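Side-chain contacts in VipE (Legionella pneumophila subsp. pneumophila str. Philadelphia 1, PDB 4QN8), which is an effector protein of unknown molecular function that probably acts inside the host cell, and is represented here by its N-terminal half: residues F97-S102 against A143-P148; N95-M98 against L103-A106; A17-G22 against L67-T72; E76-L81 against K105-F110; P47-P50 against S54-S57. One frame throughout, in Å; residues are numbered along the deposited sequence. Where two conformers were deposited one is given.

Contact 1 of 5, residues F97-S102 against A143-P148; sequences FMRGSS and AVILNP. With BME (beta-mercaptoethanol), chain D.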
# COMPACT_ATOMS: atom_id res chain seq x y z
N PHE A 97 -5.61 2.24 -11.81
CA PHE A 97 -5.40 2.69 -10.44
C PHE A 97 -5.96 1.64 -9.47
O PHE A 97 -7.10 1.20 -9.63
CB PHE A 97 -6.06 4.06 -10.24
CG PHE A 97 -5.87 4.63 -8.85
CD1 PHE A 97 -4.62 5.06 -8.43
CD2 PHE A 97 -6.95 4.77 -7.99
CE1 PHE A 97 -4.45 5.62 -7.17
CE2 PHE A 97 -6.78 5.33 -6.73
CZ PHE A 97 -5.53 5.74 -6.31
N MSE A 98 -5.13 1.22 -8.51
CA MSE A 98 -5.44 0.23 -7.46
C MSE A 98 -5.50 -1.25 -7.87
O MSE A 98 -5.66 -2.11 -7.01
CB MSE A 98 -6.72 0.58 -6.68
CG MSE A 98 -6.66 1.86 -5.92
SE MSE A 98 -5.93 1.48 -4.16
CE MSE A 98 -5.68 3.31 -3.46
N ARG A 99 -5.38 -1.55 -9.16
CA ARG A 99 -5.43 -2.94 -9.60
C ARG A 99 -4.05 -3.59 -9.47
O ARG A 99 -3.94 -4.77 -9.14
CB ARG A 99 -5.92 -3.07 -11.05
CG ARG A 99 -6.81 -1.93 -11.56
CD ARG A 99 -8.07 -1.74 -10.74
NE ARG A 99 -9.26 -1.45 -11.56
CZ ARG A 99 -9.61 -0.24 -12.00
NH1 ARG A 99 -8.86 0.83 -11.74
NH2 ARG A 99 -10.71 -0.10 -12.71
N GLY A 100 -3.00 -2.82 -9.76
CA GLY A 100 -1.65 -3.33 -9.65
C GLY A 100 -1.25 -3.41 -8.20
O GLY A 100 -1.92 -2.84 -7.32
N SER A 101 -0.16 -4.13 -7.92
CA SER A 101 0.33 -4.21 -6.55
C SER A 101 1.06 -2.92 -6.26
O SER A 101 2.06 -2.61 -6.92
CB SER A 101 1.29 -5.39 -6.38
OG SER A 101 0.69 -6.61 -6.81
N SER A 102 0.58 -2.16 -5.29
CA SER A 102 1.12 -0.83 -5.04
C SER A 102 1.13 -0.45 -3.57
O SER A 102 0.34 -0.97 -2.78
CB SER A 102 0.29 0.21 -5.79
OG SER A 102 -0.96 0.37 -5.16
N ALA A 143 -14.67 -4.99 -2.07
CA ALA A 143 -14.95 -6.41 -1.82
C ALA A 143 -13.98 -7.34 -2.55
O ALA A 143 -13.74 -8.45 -2.10
CB ALA A 143 -16.38 -6.75 -2.19
N VAL A 144 -13.45 -6.89 -3.69
CA VAL A 144 -12.57 -7.76 -4.48
C VAL A 144 -11.12 -7.31 -4.44
O VAL A 144 -10.21 -8.11 -4.17
CB VAL A 144 -13.03 -7.84 -5.95
CG1 VAL A 144 -12.04 -8.66 -6.78
CG2 VAL A 144 -14.43 -8.44 -6.02
N ILE A 145 -10.89 -6.02 -4.70
CA ILE A 145 -9.52 -5.52 -4.86
C ILE A 145 -8.81 -5.32 -3.52
O ILE A 145 -7.68 -5.78 -3.34
CB ILE A 145 -9.49 -4.24 -5.73
CG1 ILE A 145 -9.95 -4.59 -7.15
CG2 ILE A 145 -8.10 -3.65 -5.78
CD1 ILE A 145 -10.00 -3.37 -8.08
N LEU A 146 -9.47 -4.68 -2.58
CA LEU A 146 -8.86 -4.43 -1.27
C LEU A 146 -8.97 -5.62 -0.29
O LEU A 146 -8.07 -5.84 0.53
CB LEU A 146 -9.45 -3.15 -0.66
CG LEU A 146 -9.04 -1.88 -1.42
CD1 LEU A 146 -9.87 -0.66 -1.00
CD2 LEU A 146 -7.57 -1.59 -1.20
N ASN A 147 -10.06 -6.37 -0.39
CA ASN A 147 -10.40 -7.41 0.59
C ASN A 147 -9.31 -8.43 0.97
O ASN A 147 -9.11 -8.69 2.15
CB ASN A 147 -11.69 -8.13 0.21
CG ASN A 147 -12.09 -9.17 1.23
OD1 ASN A 147 -12.56 -8.84 2.33
ND2 ASN A 147 -11.93 -10.44 0.87
N PRO A 148 -8.61 -9.01 -0.02
CA PRO A 148 -7.58 -9.99 0.36
C PRO A 148 -6.42 -9.35 1.12
O PRO A 148 -5.79 -9.99 1.98
CB PRO A 148 -7.09 -10.53 -1.00
CG PRO A 148 -7.46 -9.48 -1.99
CD PRO A 148 -8.75 -8.90 -1.49
C1 BME D . 1.12 -6.22 -9.98
C2 BME D . 2.26 -5.23 -10.07
O1 BME D . 1.49 -7.30 -9.15
S2 BME D . 1.88 -3.85 -11.17

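Contact 2 of 5, residues N95-M98 against L103-A106; sequences NTFM and LEKA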
# COMPACT_ATOMS: atom_id res chain seq x y z
N ASN A 95 -7.93 2.86 -16.24
CA ASN A 95 -8.56 1.78 -15.49
C ASN A 95 -7.53 0.86 -14.81
O ASN A 95 -7.75 -0.35 -14.68
CB ASN A 95 -9.52 1.01 -16.41
CG ASN A 95 -10.46 0.11 -15.66
OD1 ASN A 95 -11.37 0.58 -14.96
ND2 ASN A 95 -10.26 -1.20 -15.79
N THR A 96 -6.42 1.43 -14.37
CA THR A 96 -5.36 0.67 -13.69
C THR A 96 -5.12 1.07 -12.22
O THR A 96 -4.47 0.33 -11.46
CB THR A 96 -4.03 0.79 -14.45
OG1 THR A 96 -3.68 2.18 -14.57
CG2 THR A 96 -4.16 0.19 -15.84
N PHE A 97 -5.61 2.24 -11.81
CA PHE A 97 -5.40 2.69 -10.44
C PHE A 97 -5.96 1.64 -9.47
O PHE A 97 -7.10 1.20 -9.63
CB PHE A 97 -6.06 4.06 -10.24
CG PHE A 97 -5.87 4.63 -8.85
CD1 PHE A 97 -4.62 5.06 -8.43
CD2 PHE A 97 -6.95 4.77 -7.99
CE1 PHE A 97 -4.45 5.62 -7.17
CE2 PHE A 97 -6.78 5.33 -6.73
CZ PHE A 97 -5.53 5.74 -6.31
N MSE A 98 -5.13 1.22 -8.51
CA MSE A 98 -5.44 0.23 -7.46
C MSE A 98 -5.50 -1.25 -7.87
O MSE A 98 -5.66 -2.11 -7.01
CB MSE A 98 -6.72 0.58 -6.68
CG MSE A 98 -6.66 1.86 -5.92
SE MSE A 98 -5.93 1.48 -4.16
CE MSE A 98 -5.68 3.31 -3.46
N LEU A 103 1.99 0.50 -3.23
CA LEU A 103 2.11 0.94 -1.84
C LEU A 103 0.84 1.65 -1.37
O LEU A 103 0.43 1.51 -0.21
CB LEU A 103 3.32 1.85 -1.67
CG LEU A 103 3.63 2.24 -0.23
CD1 LEU A 103 3.99 1.00 0.65
CD2 LEU A 103 4.77 3.24 -0.20
N GLU A 104 0.23 2.43 -2.26
CA GLU A 104 -0.99 3.14 -1.91
C GLU A 104 -2.13 2.17 -1.62
O GLU A 104 -2.91 2.41 -0.70
CB GLU A 104 -1.37 4.20 -2.94
CG GLU A 104 -1.80 3.66 -4.31
CD GLU A 104 -0.65 3.58 -5.31
OE1 GLU A 104 0.53 3.52 -4.87
OE2 GLU A 104 -0.93 3.57 -6.53
N LYS A 105 -2.22 1.08 -2.38
CA LYS A 105 -3.23 0.05 -2.11
C LYS A 105 -2.97 -0.61 -0.75
O LYS A 105 -3.90 -0.83 0.04
CB LYS A 105 -3.29 -1.01 -3.21
CG LYS A 105 -4.20 -2.18 -2.83
CD LYS A 105 -4.75 -2.93 -4.04
CE LYS A 105 -3.68 -3.77 -4.71
NZ LYS A 105 -4.25 -4.43 -5.95
N ALA A 106 -1.71 -0.89 -0.46
CA ALA A 106 -1.40 -1.55 0.81
C ALA A 106 -1.62 -0.66 2.03
O ALA A 106 -2.11 -1.13 3.05
CB ALA A 106 0.01 -2.12 0.81
O HOH W 1 -2.38 2.28 -8.24

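Contact 3 of 5, residues A17-G22 against L67-T72; sequences ASLKNG and LTIGPT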
# COMPACT_ATOMS: atom_id res chain seq x y z
N ALA A 17 12.08 6.93 8.81
CA ALA A 17 12.04 8.08 9.70
C ALA A 17 11.12 9.18 9.17
O ALA A 17 10.42 9.83 9.95
CB ALA A 17 13.43 8.62 9.95
N SER A 18 11.13 9.39 7.86
CA SER A 18 10.38 10.50 7.28
C SER A 18 8.93 10.12 7.00
O SER A 18 8.09 10.99 6.76
CB SER A 18 11.05 11.06 6.02
OG SER A 18 11.06 10.11 4.97
N LEU A 19 8.64 8.82 7.04
CA LEU A 19 7.26 8.35 6.99
C LEU A 19 6.63 8.46 8.38
O LEU A 19 5.52 8.97 8.54
CB LEU A 19 7.20 6.90 6.52
CG LEU A 19 7.44 6.65 5.04
CD1 LEU A 19 7.48 5.14 4.73
CD2 LEU A 19 6.33 7.33 4.23
N LYS A 20 7.34 7.97 9.39
CA LYS A 20 6.83 7.95 10.76
C LYS A 20 6.36 9.31 11.29
O LYS A 20 5.38 9.38 12.04
CB LYS A 20 7.87 7.35 11.70
CG LYS A 20 7.46 7.33 13.16
CD LYS A 20 8.62 6.94 14.06
CE LYS A 20 8.28 7.19 15.52
NZ LYS A 20 9.37 6.74 16.44
N ASN A 21 7.06 10.39 10.94
CA ASN A 21 6.67 11.72 11.39
C ASN A 21 5.91 12.48 10.29
O ASN A 21 5.52 13.63 10.49
CB ASN A 21 7.88 12.52 11.89
CG ASN A 21 8.99 12.64 10.84
OD1 ASN A 21 8.73 12.64 9.64
ND2 ASN A 21 10.23 12.75 11.31
N GLY A 22 5.73 11.83 9.15
CA GLY A 22 4.96 12.39 8.05
C GLY A 22 5.59 13.59 7.38
O GLY A 22 4.93 14.32 6.63
N LEU A 67 3.56 -3.89 6.87
CA LEU A 67 3.43 -4.64 8.13
C LEU A 67 4.47 -4.19 9.15
O LEU A 67 4.27 -4.31 10.38
CB LEU A 67 3.60 -6.14 7.87
CG LEU A 67 3.26 -7.13 8.96
CD1 LEU A 67 1.77 -7.03 9.28
CD2 LEU A 67 3.59 -8.54 8.50
N THR A 68 5.56 -3.65 8.64
CA THR A 68 6.70 -3.24 9.46
C THR A 68 6.63 -1.77 9.88
O THR A 68 6.86 -1.43 11.05
CB THR A 68 8.04 -3.51 8.70
OG1 THR A 68 8.10 -4.89 8.33
CG2 THR A 68 9.25 -3.17 9.56
N ILE A 69 6.29 -0.89 8.94
CA ILE A 69 6.21 0.54 9.24
C ILE A 69 4.86 0.95 9.84
O ILE A 69 4.80 1.83 10.72
CB ILE A 69 6.54 1.41 7.98
CG1 ILE A 69 6.69 2.88 8.35
CG2 ILE A 69 5.47 1.27 6.92
CD1 ILE A 69 7.92 3.19 9.17
N GLY A 70 3.80 0.29 9.40
CA GLY A 70 2.45 0.59 9.83
C GLY A 70 2.26 0.68 11.33
O GLY A 70 1.64 1.63 11.82
N PRO A 71 2.76 -0.32 12.08
CA PRO A 71 2.58 -0.31 13.54
C PRO A 71 3.32 0.83 14.24
O PRO A 71 3.07 1.05 15.41
CB PRO A 71 3.17 -1.65 13.97
CG PRO A 71 3.04 -2.52 12.78
CD PRO A 71 3.30 -1.61 11.62
N THR A 72 4.19 1.55 13.53
CA THR A 72 4.87 2.70 14.12
C THR A 72 4.09 4.01 13.93
O THR A 72 4.47 5.05 14.48
CB THR A 72 6.31 2.86 13.60
OG1 THR A 72 6.30 3.48 12.30
CG2 THR A 72 6.99 1.51 13.52
O HOH W 2 3.63 8.01 14.08

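Contact 4 of 5, residues E76-L81 against K105-F110; sequences EILHQL and KAFLAF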
# COMPACT_ATOMS: atom_id res chain seq x y z
N GLU A 76 -3.86 9.07 12.82
CA GLU A 76 -4.03 10.25 11.97
C GLU A 76 -2.84 10.50 11.05
O GLU A 76 -3.03 10.95 9.92
CB GLU A 76 -4.37 11.51 12.80
CG GLU A 76 -5.79 11.52 13.36
CD GLU A 76 -6.88 11.83 12.33
OE1 GLU A 76 -6.59 11.82 11.11
OE2 GLU A 76 -8.03 12.08 12.74
N ILE A 77 -1.62 10.19 11.50
CA ILE A 77 -0.46 10.23 10.59
C ILE A 77 -0.62 9.22 9.45
O ILE A 77 -0.37 9.54 8.28
CB ILE A 77 0.89 9.98 11.32
CG1 ILE A 77 1.20 11.13 12.29
CG2 ILE A 77 2.02 9.85 10.30
CD1 ILE A 77 1.80 12.35 11.62
N LEU A 78 -1.05 8.01 9.78
CA LEU A 78 -1.36 7.01 8.77
C LEU A 78 -2.45 7.49 7.81
O LEU A 78 -2.33 7.28 6.60
CB LEU A 78 -1.79 5.71 9.46
CG LEU A 78 -2.47 4.65 8.62
CD1 LEU A 78 -1.49 4.02 7.62
CD2 LEU A 78 -3.03 3.60 9.58
N HIS A 79 -3.48 8.14 8.33
CA HIS A 79 -4.56 8.59 7.45
C HIS A 79 -4.04 9.63 6.46
O HIS A 79 -4.35 9.60 5.27
CB HIS A 79 -5.72 9.18 8.24
CG HIS A 79 -6.89 9.54 7.38
ND1 HIS A 79 -7.77 8.59 6.91
CD2 HIS A 79 -7.29 10.73 6.87
CE1 HIS A 79 -8.69 9.19 6.16
NE2 HIS A 79 -8.41 10.48 6.12
N GLN A 80 -3.23 10.55 6.97
CA GLN A 80 -2.67 11.65 6.20
C GLN A 80 -1.73 11.09 5.13
O GLN A 80 -1.80 11.49 3.96
CB GLN A 80 -1.91 12.56 7.17
CG GLN A 80 -1.45 13.91 6.68
CD GLN A 80 -0.79 14.71 7.81
OE1 GLN A 80 0.19 14.24 8.42
NE2 GLN A 80 -1.34 15.89 8.13
N LEU A 81 -0.88 10.14 5.51
CA LEU A 81 0.02 9.52 4.54
C LEU A 81 -0.77 8.83 3.43
O LEU A 81 -0.48 8.99 2.25
CB LEU A 81 0.98 8.52 5.19
CG LEU A 81 2.17 9.07 5.98
CD1 LEU A 81 2.87 7.93 6.70
CD2 LEU A 81 3.13 9.81 5.06
N LYS A 105 -2.22 1.08 -2.38
CA LYS A 105 -3.23 0.05 -2.11
C LYS A 105 -2.97 -0.61 -0.75
O LYS A 105 -3.90 -0.83 0.04
CB LYS A 105 -3.29 -1.01 -3.21
CG LYS A 105 -4.20 -2.18 -2.83
CD LYS A 105 -4.75 -2.93 -4.04
CE LYS A 105 -3.68 -3.77 -4.71
NZ LYS A 105 -4.25 -4.43 -5.95
N ALA A 106 -1.71 -0.89 -0.46
CA ALA A 106 -1.40 -1.55 0.81
C ALA A 106 -1.62 -0.66 2.03
O ALA A 106 -2.11 -1.13 3.05
CB ALA A 106 0.01 -2.12 0.81
N PHE A 107 -1.25 0.61 1.93
CA PHE A 107 -1.49 1.55 3.03
C PHE A 107 -2.99 1.70 3.28
O PHE A 107 -3.44 1.71 4.44
CB PHE A 107 -0.87 2.91 2.72
CG PHE A 107 0.40 3.17 3.46
CD1 PHE A 107 1.55 2.45 3.19
CD2 PHE A 107 0.44 4.15 4.44
CE1 PHE A 107 2.72 2.68 3.88
CE2 PHE A 107 1.61 4.39 5.14
CZ PHE A 107 2.75 3.65 4.86
N LEU A 108 -3.77 1.81 2.21
CA LEU A 108 -5.23 1.92 2.35
C LEU A 108 -5.80 0.67 3.02
O LEU A 108 -6.63 0.76 3.93
CB LEU A 108 -5.91 2.16 0.99
CG LEU A 108 -7.44 2.22 0.92
CD1 LEU A 108 -8.00 3.30 1.83
CD2 LEU A 108 -7.87 2.51 -0.51
N ALA A 109 -5.36 -0.50 2.56
CA ALA A 109 -5.79 -1.77 3.15
C ALA A 109 -5.42 -1.89 4.63
O ALA A 109 -6.17 -2.45 5.42
CB ALA A 109 -5.21 -2.95 2.38
N PHE A 110 -4.25 -1.37 5.00
CA PHE A 110 -3.81 -1.46 6.38
C PHE A 110 -4.68 -0.56 7.24
O PHE A 110 -5.09 -0.93 8.35
CB PHE A 110 -2.35 -1.03 6.47
CG PHE A 110 -1.76 -1.15 7.84
CD1 PHE A 110 -1.22 -2.35 8.27
CD2 PHE A 110 -1.75 -0.06 8.69
CE1 PHE A 110 -0.66 -2.46 9.54
CE2 PHE A 110 -1.19 -0.15 9.96
CZ PHE A 110 -0.64 -1.36 10.39

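Contact 5 of 5, residues P47-P50 against S54-S57; sequences PNAP and SNHS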
# COMPACT_ATOMS: atom_id res chain seq x y z
N PRO A 47 4.22 -21.28 -3.81
CA PRO A 47 3.21 -21.08 -2.76
C PRO A 47 3.36 -22.09 -1.62
O PRO A 47 2.79 -21.92 -0.54
CB PRO A 47 1.88 -21.26 -3.50
CG PRO A 47 2.21 -22.15 -4.66
CD PRO A 47 3.65 -21.87 -5.03
N ASN A 48 4.14 -23.14 -1.88
CA ASN A 48 4.34 -24.22 -0.92
C ASN A 48 5.55 -23.97 -0.03
O ASN A 48 5.97 -24.86 0.72
CB ASN A 48 4.49 -25.56 -1.65
CG ASN A 48 3.22 -25.98 -2.37
OD1 ASN A 48 3.18 -26.08 -3.60
ND2 ASN A 48 2.17 -26.23 -1.60
N ALA A 49 6.11 -22.77 -0.11
CA ALA A 49 7.26 -22.38 0.70
C ALA A 49 6.98 -21.03 1.35
O ALA A 49 6.20 -20.24 0.82
CB ALA A 49 8.51 -22.30 -0.16
N PRO A 50 7.61 -20.75 2.50
CA PRO A 50 7.28 -19.48 3.17
C PRO A 50 7.78 -18.25 2.40
O PRO A 50 8.73 -18.36 1.63
CB PRO A 50 8.01 -19.58 4.51
CG PRO A 50 8.30 -21.05 4.69
CD PRO A 50 8.50 -21.59 3.32
N SER A 54 14.16 -15.04 -1.06
CA SER A 54 14.31 -15.69 -2.36
C SER A 54 12.97 -16.21 -2.87
O SER A 54 12.91 -16.89 -3.89
CB SER A 54 15.29 -16.86 -2.27
OG SER A 54 14.75 -17.90 -1.48
N ASN A 55 11.89 -15.89 -2.15
CA ASN A 55 10.56 -16.36 -2.52
C ASN A 55 9.48 -15.38 -2.11
O ASN A 55 8.91 -15.48 -1.01
CB ASN A 55 10.28 -17.74 -1.89
CG ASN A 55 9.11 -18.46 -2.56
OD1 ASN A 55 9.03 -18.56 -3.79
ND2 ASN A 55 8.18 -18.97 -1.75
N HIS A 56 9.20 -14.39 -2.96
CA HIS A 56 8.16 -13.42 -2.63
C HIS A 56 7.61 -12.71 -3.86
O HIS A 56 8.36 -12.31 -4.76
CB HIS A 56 8.65 -12.39 -1.59
CG HIS A 56 9.79 -11.54 -2.07
ND1 HIS A 56 11.10 -11.82 -1.75
CD2 HIS A 56 9.82 -10.43 -2.83
CE1 HIS A 56 11.89 -10.92 -2.31
NE2 HIS A 56 11.14 -10.06 -2.97
N SER A 57 6.30 -12.55 -3.90
CA SER A 57 5.68 -11.76 -4.95
C SER A 57 5.90 -10.29 -4.69
O SER A 57 6.37 -9.88 -3.62
CB SER A 57 4.18 -12.05 -5.01
OG SER A 57 3.53 -11.52 -3.87

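Contact 1 of 5, residues F97-S102 against A143-P148
The loop 97-102 comes closest to helix 135-154 where the CA atoms of R99 and I145 lie 6.8 Å apart, at a point where the helix makes a wider, pi-type turn before its kink at P148. I145 does most of the touching from its side, with each of its two arms meeting a different loop residue. With chi1 at -65°, CG1 lies beside the backbone N and CG2 lies anti to it; CG2 then rests on the M98 carbonyl, 3.1 Å from M98 O, while CD1 reaches R99 CD at 3.7 Å. In the conformer given here, one of two, the arginine chain bends at chi2 and chi3 and curls back along its own loop, where R99 NH1 donates to F97 O over 2.8 Å, tilted a little from the carbonyl plane. This half of VipE is built of helices and loops, without strands, and the loop joins helix 75-88 to helix 103-114, with S102 as the N-cap of the latter. Towards helix 58-69, S101 OG shares a hydrogen bond with O1 of a beta-mercaptoethanol molecule, at 2.6 Å, a ligand that probably came from the crystallisation liquor. L146, the next residue of the helix, turns its side chain onto L108 and M112 of helix 103-114.

Contact 2 of 5, residues N95-M98 against L103-A106
K105 folds its side chain back to meet M98, a selenomethionine, and the two chains slide past each other in opposite directions. The lysine leaves with CG anti to its own amide nitrogen and turns at chi3 (73°), a bend that carries NZ round to M98 O, 2.9 Å away. The ammonium group stands 35° out of the carbonyl plane, not on a lone pair. NZ also donates to G100 O and, weakly, to R99 O. One buried charge is therefore gathered in by three consecutive carbonyls of the loop. Nearer the backbone, selenium packs on K105 CB at 3.8 Å, and the methyl CE lies 4.0 Å from E104 CG. E104 takes the crowded rotamer, with CG between N and carbonyl carbon (chi1 67°), and a second bend brings its carboxylate beside the F97 ring. There a water donates to E104 OE2 at 2.6 Å and accepts from M98 N at 3.0 Å, linking loop amide and carboxylate. M98 CG lies over one face of the F97 ring, offset toward its rim; the cation-pi partner of this ring is R127. F97 and M98 of the loop lean on I86 of helix 75-88, while from helix 103-114 K105 packs on I145, L146 and I149 of helix 135-154 and L103 on I62 and V66 of helix 58-69.

Contact 3 of 5, residues A17-G22 against L67-T72
K20 holds CG anti to its backbone N (chi1 178°) and stays extended beyond it, while T72 has OG1 set between N and carbonyl carbon (chi1 80°); with these torsions the two side chains cross at about a right angle. The lysine contributes the base of its aliphatic chain, with K20 CG 4.0 Å from T72 O and 4.1 Å from T72 OG1. That hydroxyl is already committed to its own segment: it donates to I69 O at 2.7 Å, in the carbonyl plane and on a lone pair, and the same oxygen also accepts from T72 N. Deeper in, L19 and I69 are directed toward each other, L19 CD1 reaching I69 CG1 at 4.3 Å. I69 leans further on I12 of helix 6-20, and L19 on I24. The contact thus joins the C-terminal end of helix 6-20, which G22 leaves with positive phi, to the end of helix 58-69 and the 3-10 turn after it. A water donates to both K20 O, at 3.0 Å, and T72 O, at 3.1 Å. Chemically, then, this is a loose apolar contact on the buried side and a water-bridged one at the surface, where the lysine acts through its methylenes.

Contact 4 of 5, residues E76-L81 against K105-F110
L78 reaches across to helix 103-114 and divides its two methyls between two phenylalanines. From CB the chain sets CG anti to the backbone N (chi1 166°), which carries the fork over to the facing helix. At the tip, CD1 meets the F107 ring obliquely, 3.7 Å from F107 CD2, and CD2 lies in the plane of the F110 ring at its edge, 4.0 Å from F110 CD2. One turn on, L81 adds its CD1 to the first of these rings, 4.1 Å from F107 CE2, and both leucines meet the CD2-CE2 side of the F107 ring obliquely. The axes of the short helical segments approach to 10.0 Å and run roughly antiparallel, at 146°. Helices 75-88 and 103-114 pack here in the core of the helical bundle, and V66 of helix 58-69 touches both phenylalanines as well. F110 also makes edge-to-face stacks with H114 and F153. On helix 75-88, H79 points away from this contact and hydrogen-bonds through ND1 to E111. Between the two segments, the meeting is thus purely apolar: leucine methyls against aromatic rings, whose stability rests on burial and shape rather than on any directed bond.

Contact 5 of 5, residues P47-P50 against S54-S57
N55 ND2 faces two consecutive carbonyl oxygens, 3.5 Å from P50 O and equally far from A49 O. Its bond to P50 O is straight, with an N-H...acceptor angle of 172°, but long and weak. The CB of N55 is directed toward segment 47-50, and CG anti to the backbone N (chi1 -163°) extends the amide to it. On the way, N55 CB passes P50 O at 3.9 Å, and the A49 methyl closes in on the amide, with A49 CB 3.7 Å from N55 ND2. The other end of the amide has a firmer hold, since OD1 accepts a hydrogen bond from D46 N, just ahead of P47. N55 thereby joins the 54-57 part of the long loop between helix 26-32 and helix 58-69 to the D46-P50 part. Two residues on, S57 is the N-cap of helix 58-69, its hydroxyl binding D60 N, and H56 pairs through its backbone with S41. While P50 is exposed, the asparagine is buried. The chemistry is that of a buried side-chain amide meeting backbone groups of an irregular loop: OD1 accepts from D46 N, and ND2 gives P50 O only a weak bond.

How the contacts relate
From the N terminus, contact 3 closes the first large loop, tying the end of helix 6-20 to that of helix 58-69. Nested inside it is contact 5, a short closure within the loop between helix 26-32 and helix 58-69, far from the chain's centre and about 25 Å, centre to centre, from contact 3. Contact 4 then brings helix 75-88 against helix 103-114 and touches contact 3 directly, where F110 meets the G70-P71 backbone. Contact 2 closes a short turn leading into helix 103-114 and ends on the same stretch as contact 4. Contact 1 starts from the same loop as contact 2 but crosses contact 4 along the chain, linking that loop to helix 135-154. K105 is where contacts 1, 2 and 4 converge.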